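Local coordinates for protein L-iditol 2-dehydrogenase (Clostridium scindens, PDB 4OH1) that probably oxidises L-iditol or a related polyol with NAD+, as a zinc-containing member of the alcohol dehydrogenase family, at residues T86-M90 with G91-G95; A134-M138 with S139-P143; E247-A251 with T252-K256. All coordinates share one frame; numbering follows the deposited sequence.

Contact 1 of 3, residues T86-M90 with G91-G95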
loop_
_atom_site.group_PDB
_atom_site.type_symbol
_atom_site.label_atom_id
_atom_site.label_comp_id
_atom_site.label_asym_id
_atom_site.label_seq_id
_atom_site.Cartn_x
_atom_site.Cartn_y
_atom_site.Cartn_z
ATOM N N THR A 86 -3.822 -38.880 -4.678
ATOM C CA THR A 86 -3.609 -37.581 -5.316
ATOM C C THR A 86 -2.585 -36.752 -4.515
ATOM O O THR A 86 -1.651 -36.128 -5.057
ATOM C CB THR A 86 -4.892 -36.799 -5.447
ATOM O OG1 THR A 86 -5.814 -37.558 -6.204
ATOM C CG2 THR A 86 -4.645 -35.496 -6.178
ATOM N N ALA A 87 -2.720 -36.787 -3.209
ATOM C CA ALA A 87 -1.803 -36.014 -2.404
ATOM C C ALA A 87 -0.364 -36.496 -2.540
ATOM O O ALA A 87 0.557 -35.697 -2.473
ATOM C CB ALA A 87 -2.241 -36.037 -0.971
ATOM N N GLU A 88 -0.167 -37.804 -2.710
ATOM C CA GLU A 88 1.181 -38.334 -2.841
ATOM C C GLU A 88 1.793 -37.767 -4.098
ATOM O O GLU A 88 2.967 -37.443 -4.135
ATOM C CB GLU A 88 1.185 -39.880 -2.907
ATOM C CG GLU A 88 2.329 -40.459 -2.141
ATOM C CD GLU A 88 2.275 -41.939 -1.984
ATOM O OE1 GLU A 88 2.007 -42.626 -2.967
ATOM O OE2 GLU A 88 2.485 -42.429 -0.853
ATOM N N LYS A 89 0.967 -37.661 -5.128
ATOM C CA LYS A 89 1.367 -37.124 -6.412
ATOM C C LYS A 89 1.753 -35.640 -6.314
ATOM O O LYS A 89 2.560 -35.183 -7.114
ATOM C CB LYS A 89 0.221 -37.333 -7.401
ATOM C CG LYS A 89 0.487 -36.849 -8.801
ATOM C CD LYS A 89 -0.811 -36.648 -9.619
ATOM C CE LYS A 89 -0.851 -35.267 -10.337
ATOM N NZ LYS A 89 -1.114 -35.479 -11.761
HETATM N N MSE A 90 1.180 -34.889 -5.359
HETATM C CA MSE A 90 1.554 -33.496 -5.129
HETATM C C MSE A 90 2.765 -33.381 -4.206
HETATM O O MSE A 90 3.110 -32.288 -3.716
HETATM C CB MSE A 90 0.387 -32.733 -4.527
HETATM C CG MSE A 90 -0.812 -32.719 -5.425
HETATM SE SE MSE A 90 -0.618 -31.489 -6.939
HETATM C CE MSE A 90 -1.332 -32.703 -8.331
ATOM N N GLY A 91 3.402 -34.505 -3.921
ATOM C CA GLY A 91 4.632 -34.491 -3.139
ATOM C C GLY A 91 4.511 -34.778 -1.648
ATOM O O GLY A 91 5.516 -34.793 -0.933
ATOM N N PHE A 92 3.319 -35.008 -1.115
ATOM C CA PHE A 92 3.264 -35.268 0.339
ATOM C C PHE A 92 3.619 -36.727 0.564
ATOM O O PHE A 92 3.191 -37.597 -0.191
ATOM C CB PHE A 92 1.876 -34.965 0.886
ATOM C CG PHE A 92 1.466 -33.524 0.758
ATOM C CD1 PHE A 92 1.839 -32.603 1.703
ATOM C CD2 PHE A 92 0.710 -33.108 -0.298
ATOM C CE1 PHE A 92 1.442 -31.295 1.611
ATOM C CE2 PHE A 92 0.328 -31.806 -0.423
ATOM C CZ PHE A 92 0.686 -30.878 0.558
ATOM N N LYS A 93 4.373 -37.009 1.612
ATOM C CA LYS A 93 4.878 -38.335 1.864
ATOM C C LYS A 93 4.782 -38.638 3.352
ATOM O O LYS A 93 4.961 -37.736 4.173
ATOM C CB LYS A 93 6.366 -38.441 1.467
ATOM C CG LYS A 93 6.714 -38.377 -0.033
ATOM C CD LYS A 93 6.026 -39.453 -0.805
ATOM C CE LYS A 93 5.911 -39.062 -2.247
ATOM N NZ LYS A 93 7.276 -38.804 -2.829
ATOM N N VAL A 94 4.531 -39.911 3.698
ATOM C CA VAL A 94 4.642 -40.346 5.082
ATOM C C VAL A 94 6.039 -40.010 5.653
ATOM O O VAL A 94 7.035 -40.126 4.961
ATOM C CB VAL A 94 4.362 -41.814 5.241
ATOM C CG1 VAL A 94 4.763 -42.327 6.665
ATOM C CG2 VAL A 94 2.893 -42.188 4.925
ATOM N N GLY A 95 6.083 -39.589 6.931
ATOM C CA GLY A 95 7.297 -39.146 7.607
ATOM C C GLY A 95 7.520 -37.633 7.587
ATOM O O GLY A 95 8.370 -37.130 8.313
HETATM O O HOH W 1 3.690 -41.862 1.467
#
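Ala-87 O accepts from Phe-92 N at 3.2 Å, with an N-H...O angle of 158°, and more weakly from Met-90 N. Together with the 3.0 Å bond from Gly-91 N to Glu-88 O, this defines a Schellman motif that ends helix 85-89 before strand 97-100. Gly-91 is its C-prime residue; at phi 97° and psi -1° its backbone takes a conformation that favours glycine. Ala-87 O also lies at the edge of the Phe-92 ring, near its plane, 3.4 Å from Phe-92 CD2. With Phe-92 CG anti to its carbonyl carbon (chi1 -63°), the ring is set beside the helix, Phe-92 CD2 standing 4.2 Å from Ala-87 CB, and Ile-36 and Ile-80 of the neighbouring strands touch it too. On the exposed side the chains of Glu-88 and Lys-93 cross at about a right angle, Glu-88 CG meeting Lys-93 CE at 3.8 Å, while Glu-88 OE2 and Lys-93 NZ remain 6.3 Å apart, too far for a salt bridge. A water instead donates to Glu-88 OE2 at 2.7 Å and accepts from Val-94 N.

Contact 2 of 3, residues A134-M138 with S139-P143; sequences AVYHM and SQIFP
His-137 and Gln-140 bond to each other twice across a tight turn: Gln-140 N donates to His-137 O at 2.7 Å, and Gln-140 OE1 accepts from His-137 N at 3.0 Å. Ile-141 N to Met-138 O, at 3.1 Å, continues the short 3-10 turn that links strand 133-137 to strand 141-143 in the GroES-like domain. The buried side is closely packed. Ile-141 CD1 reaches Tyr-136 CB at 3.8 Å, the side chains crossing at about a right angle. Gln-140 NE2, hydrogen-bonded to Asn-101 O, lies at the Tyr-136 ring edge, 3.9 Å from Tyr-136 CD1, with amide and ring planes 83° apart. On the other side, His-137 and Ser-139 are partly exposed and meet through polar atoms, and Gly-107 of the second subunit packs on Ser-139. His-137 CG is anti to the backbone N (chi1 -172°), which swings the imidazole alongside Ser-139, and His-137 ND1 and Ser-139 OG share a 2.9 Å hydrogen bond. His-137 NE2 bonds Glu-34. With both ring nitrogens partnered, the imidazole's rotation is probably fixed; the Glu-34 carboxylate could favour protonation, but ND1 may be donor or acceptor, so its serine bond leaves the charge unsettled.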
loop_
_atom_site.group_PDB
_atom_site.type_symbol
_atom_site.label_atom_id
_atom_site.label_comp_id
_atom_site.label_asym_id
_atom_site.label_seq_id
_atom_site.Cartn_x
_atom_site.Cartn_y
_atom_site.Cartn_z
ATOM N N ALA A 134 -5.457 -37.146 12.791
ATOM C CA ALA A 134 -6.487 -36.311 12.185
ATOM C C ALA A 134 -6.250 -36.205 10.704
ATOM O O ALA A 134 -5.096 -36.224 10.273
ATOM C CB ALA A 134 -6.467 -34.924 12.816
ATOM N N VAL A 135 -7.339 -36.037 9.949
ATOM C CA VAL A 135 -7.303 -35.992 8.507
ATOM C C VAL A 135 -7.677 -34.600 8.037
ATOM O O VAL A 135 -8.602 -33.969 8.569
ATOM C CB VAL A 135 -8.267 -37.061 7.876
ATOM C CG1 VAL A 135 -8.484 -36.823 6.386
ATOM C CG2 VAL A 135 -7.678 -38.451 8.071
ATOM N N TYR A 136 -6.989 -34.143 6.999
ATOM C CA TYR A 136 -7.214 -32.829 6.433
ATOM C C TYR A 136 -7.055 -32.963 4.924
ATOM O O TYR A 136 -6.379 -33.862 4.436
ATOM C CB TYR A 136 -6.137 -31.844 6.965
ATOM C CG TYR A 136 -6.183 -31.569 8.451
ATOM C CD1 TYR A 136 -6.960 -30.535 8.991
ATOM C CD2 TYR A 136 -5.514 -32.388 9.335
ATOM C CE1 TYR A 136 -7.035 -30.330 10.403
ATOM C CE2 TYR A 136 -5.567 -32.174 10.701
ATOM C CZ TYR A 136 -6.312 -31.150 11.228
ATOM O OH TYR A 136 -6.326 -31.034 12.594
ATOM N N HIS A 137 -7.583 -32.002 4.182
ATOM C CA HIS A 137 -7.326 -31.932 2.742
ATOM C C HIS A 137 -5.898 -31.472 2.538
ATOM O O HIS A 137 -5.382 -30.683 3.328
ATOM C CB HIS A 137 -8.299 -30.963 2.088
ATOM C CG HIS A 137 -8.235 -30.972 0.606
ATOM N ND1 HIS A 137 -7.540 -30.021 -0.106
ATOM C CD2 HIS A 137 -8.794 -31.794 -0.307
ATOM C CE1 HIS A 137 -7.650 -30.272 -1.398
ATOM N NE2 HIS A 137 -8.419 -31.337 -1.547
HETATM N N MSE A 138 -5.245 -31.966 1.505
HETATM C CA MSE A 138 -3.854 -31.610 1.259
HETATM C C MSE A 138 -3.586 -30.075 1.232
HETATM O O MSE A 138 -2.558 -29.635 1.636
HETATM C CB MSE A 138 -3.397 -32.250 -0.055
HETATM C CG MSE A 138 -4.124 -31.746 -1.287
HETATM SE SE MSE A 138 -3.808 -32.913 -2.884
HETATM C CE MSE A 138 -4.808 -31.813 -4.212
ATOM N N SER A 139 -4.539 -29.280 0.779
ATOM C CA SER A 139 -4.442 -27.861 0.798
ATOM C C SER A 139 -4.303 -27.297 2.205
ATOM O O SER A 139 -3.822 -26.208 2.351
ATOM C CB SER A 139 -5.652 -27.226 0.150
ATOM O OG SER A 139 -6.837 -27.395 0.941
ATOM N N GLN A 140 -4.615 -28.074 3.233
ATOM C CA GLN A 140 -4.519 -27.610 4.604
ATOM C C GLN A 140 -3.223 -27.982 5.222
ATOM O O GLN A 140 -3.029 -27.650 6.343
ATOM C CB GLN A 140 -5.655 -28.204 5.453
ATOM C CG GLN A 140 -7.013 -27.814 4.913
ATOM C CD GLN A 140 -8.175 -28.447 5.654
ATOM O OE1 GLN A 140 -8.724 -29.448 5.195
ATOM N NE2 GLN A 140 -8.589 -27.841 6.770
ATOM N N ILE A 141 -2.337 -28.686 4.529
ATOM C CA ILE A 141 -1.192 -29.282 5.197
ATOM C C ILE A 141 0.058 -28.624 4.758
ATOM O O ILE A 141 0.282 -28.544 3.559
ATOM C CB ILE A 141 -1.088 -30.797 4.864
ATOM C CG1 ILE A 141 -2.245 -31.553 5.488
ATOM C CG2 ILE A 141 0.214 -31.383 5.321
ATOM C CD1 ILE A 141 -2.333 -31.469 6.988
ATOM N N PHE A 142 0.906 -28.221 5.712
ATOM C CA PHE A 142 2.097 -27.405 5.402
ATOM C C PHE A 142 3.334 -28.030 5.950
ATOM O O PHE A 142 3.417 -28.292 7.114
ATOM C CB PHE A 142 2.005 -25.977 6.031
ATOM C CG PHE A 142 0.944 -25.114 5.406
ATOM C CD1 PHE A 142 -0.361 -25.191 5.828
ATOM C CD2 PHE A 142 1.251 -24.330 4.329
ATOM C CE1 PHE A 142 -1.364 -24.432 5.196
ATOM C CE2 PHE A 142 0.264 -23.559 3.687
ATOM C CZ PHE A 142 -1.040 -23.605 4.149
ATOM N N PRO A 143 4.338 -28.224 5.134
ATOM C CA PRO A 143 5.535 -28.816 5.718
ATOM C C PRO A 143 6.390 -27.804 6.465
ATOM O O PRO A 143 6.419 -26.614 6.128
ATOM C CB PRO A 143 6.291 -29.365 4.506
ATOM C CG PRO A 143 5.942 -28.432 3.467
ATOM C CD PRO A 143 4.449 -28.103 3.689
#

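Contact 3 of 3, residues E247-A251 with T252-K256; sequences EGTGA and TAAAK
Glu-247 touches the first turn of helix 252-261 through CG and OE2. From CB, the chain leaves with CG anti to the backbone N (chi1 -156°), which lays Glu-247 CG 3.7 Å from Ala-255 CA and 4.0 Å from Ala-255 CB. A bend at chi2 (-46°) then carries the carboxylate back toward its own loop. There Glu-247 OE1 uses its syn lone pair to accept from Gly-250 N at 2.8 Å and has a weak bond with Tyr-274 OH, while Glu-247 OE2 takes two donors, Thr-249 N at 2.9 Å and Thr-249 OG1, which arrive on the syn side but from opposite faces of the carboxylate plane. Glu-247 OE2 also touches Ala-254 CB at 3.4 Å. This is the strand-to-helix turn after strand 242-247 of the Rossmann-type sheet, and Gly-248, Gly-250 and Ala-253 resemble a Rossmann-type GxGxxA glycine turn, without establishing that nucleotide binds here. Within the loop, Thr-249 OG1 accepts from Ala-251 N at 3.0 Å, forming an ST turn, and the hydroxyl oxygen Thr-249 OG1 rests 3.2 Å from Ala-254 CB. Ala-251 sits at the N-cap, and Ala-251 O accepts from Ala-255 N at 3.1 Å, with the donor 19° from the carbonyl plane.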
loop_
_atom_site.group_PDB
_atom_site.type_symbol
_atom_site.label_atom_id
_atom_site.label_comp_id
_atom_site.label_asym_id
_atom_site.label_seq_id
_atom_site.Cartn_x
_atom_site.Cartn_y
_atom_site.Cartn_z
ATOM N N GLU A 247 -6.014 -4.849 20.229
ATOM C CA GLU A 247 -6.981 -5.246 21.304
ATOM C C GLU A 247 -7.277 -6.740 21.248
ATOM O O GLU A 247 -7.969 -7.222 20.339
ATOM C CB GLU A 247 -8.282 -4.471 21.199
ATOM C CG GLU A 247 -9.097 -4.368 22.544
ATOM C CD GLU A 247 -9.227 -5.689 23.326
ATOM O OE1 GLU A 247 -9.923 -6.636 22.893
ATOM O OE2 GLU A 247 -8.614 -5.739 24.402
ATOM N N GLY A 248 -6.708 -7.458 22.222
ATOM C CA GLY A 248 -6.831 -8.910 22.323
ATOM C C GLY A 248 -7.494 -9.423 23.616
ATOM O O GLY A 248 -7.556 -10.608 23.824
ATOM N N THR A 249 -7.969 -8.559 24.508
ATOM C CA THR A 249 -8.654 -9.048 25.703
ATOM C C THR A 249 -10.090 -9.431 25.443
ATOM O O THR A 249 -10.619 -10.208 26.186
ATOM C CB THR A 249 -8.734 -8.019 26.816
ATOM O OG1 THR A 249 -9.597 -6.940 26.411
ATOM C CG2 THR A 249 -7.325 -7.501 27.177
ATOM N N GLY A 250 -10.746 -8.844 24.458
ATOM C CA GLY A 250 -12.156 -9.107 24.224
ATOM C C GLY A 250 -13.059 -8.377 25.199
ATOM O O GLY A 250 -14.250 -8.637 25.259
ATOM N N ALA A 251 -12.503 -7.477 25.989
ATOM C CA ALA A 251 -13.285 -6.720 26.974
ATOM C C ALA A 251 -13.521 -5.323 26.444
ATOM O O ALA A 251 -12.647 -4.737 25.806
ATOM C CB ALA A 251 -12.539 -6.646 28.269
ATOM N N THR A 252 -14.686 -4.771 26.734
ATOM C CA THR A 252 -15.044 -3.475 26.197
ATOM C C THR A 252 -14.313 -2.337 26.872
ATOM O O THR A 252 -14.059 -1.325 26.233
ATOM C CB THR A 252 -16.565 -3.190 26.252
ATOM O OG1 THR A 252 -17.019 -3.132 27.604
ATOM C CG2 THR A 252 -17.344 -4.273 25.483
ATOM N N ALA A 253 -13.968 -2.466 28.150
ATOM C CA ALA A 253 -13.137 -1.408 28.775
ATOM C C ALA A 253 -11.711 -1.280 28.145
ATOM O O ALA A 253 -11.216 -0.174 27.937
ATOM C CB ALA A 253 -13.034 -1.624 30.281
ATOM N N ALA A 254 -11.067 -2.414 27.856
ATOM C CA ALA A 254 -9.757 -2.406 27.193
ATOM C C ALA A 254 -9.934 -1.819 25.793
ATOM O O ALA A 254 -9.125 -1.050 25.312
ATOM C CB ALA A 254 -9.198 -3.821 27.092
ATOM N N ALA A 255 -11.030 -2.172 25.144
ATOM C CA ALA A 255 -11.272 -1.641 23.827
ATOM C C ALA A 255 -11.417 -0.156 23.794
ATOM O O ALA A 255 -10.890 0.506 22.910
ATOM C CB ALA A 255 -12.510 -2.318 23.227
ATOM N N LYS A 256 -12.192 0.384 24.720
ATOM C CA LYS A 256 -12.323 1.821 24.827
ATOM C C LYS A 256 -10.989 2.479 25.196
ATOM O O LYS A 256 -10.633 3.536 24.676
ATOM C CB LYS A 256 -13.376 2.184 25.859
ATOM C CG LYS A 256 -13.613 3.667 25.945
ATOM C CD LYS A 256 -14.399 4.070 27.217
ATOM C CE LYS A 256 -14.398 5.557 27.367
ATOM N NZ LYS A 256 -15.073 5.957 28.520
#

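Contacts 1 and 2 belong to the GroES-like domain, with centres about 11 Å apart, and touch directly: Phe-92 CZ lies 3.6 Å from Met-138 O, and Ala-87 CA 3.7 Å from Met-138 SE. Contact 3 lies in the nucleotide-binding-type domain, its centre about 44 Å from that of contact 1 and about 34 Å from that of contact 2, on the opposite side of the chain's centre. Contact 2 is the buried one; contacts 1 and 3 are partly buried. Their chemistry differs accordingly: contact 1 ends a helix with backbone bonds and a water-linked carboxylate, contact 2 joins two strands through a turn held by amide and imidazole bonds, and contact 3 starts a helix with a carboxylate that takes loop N-H groups and a threonine hydroxyl.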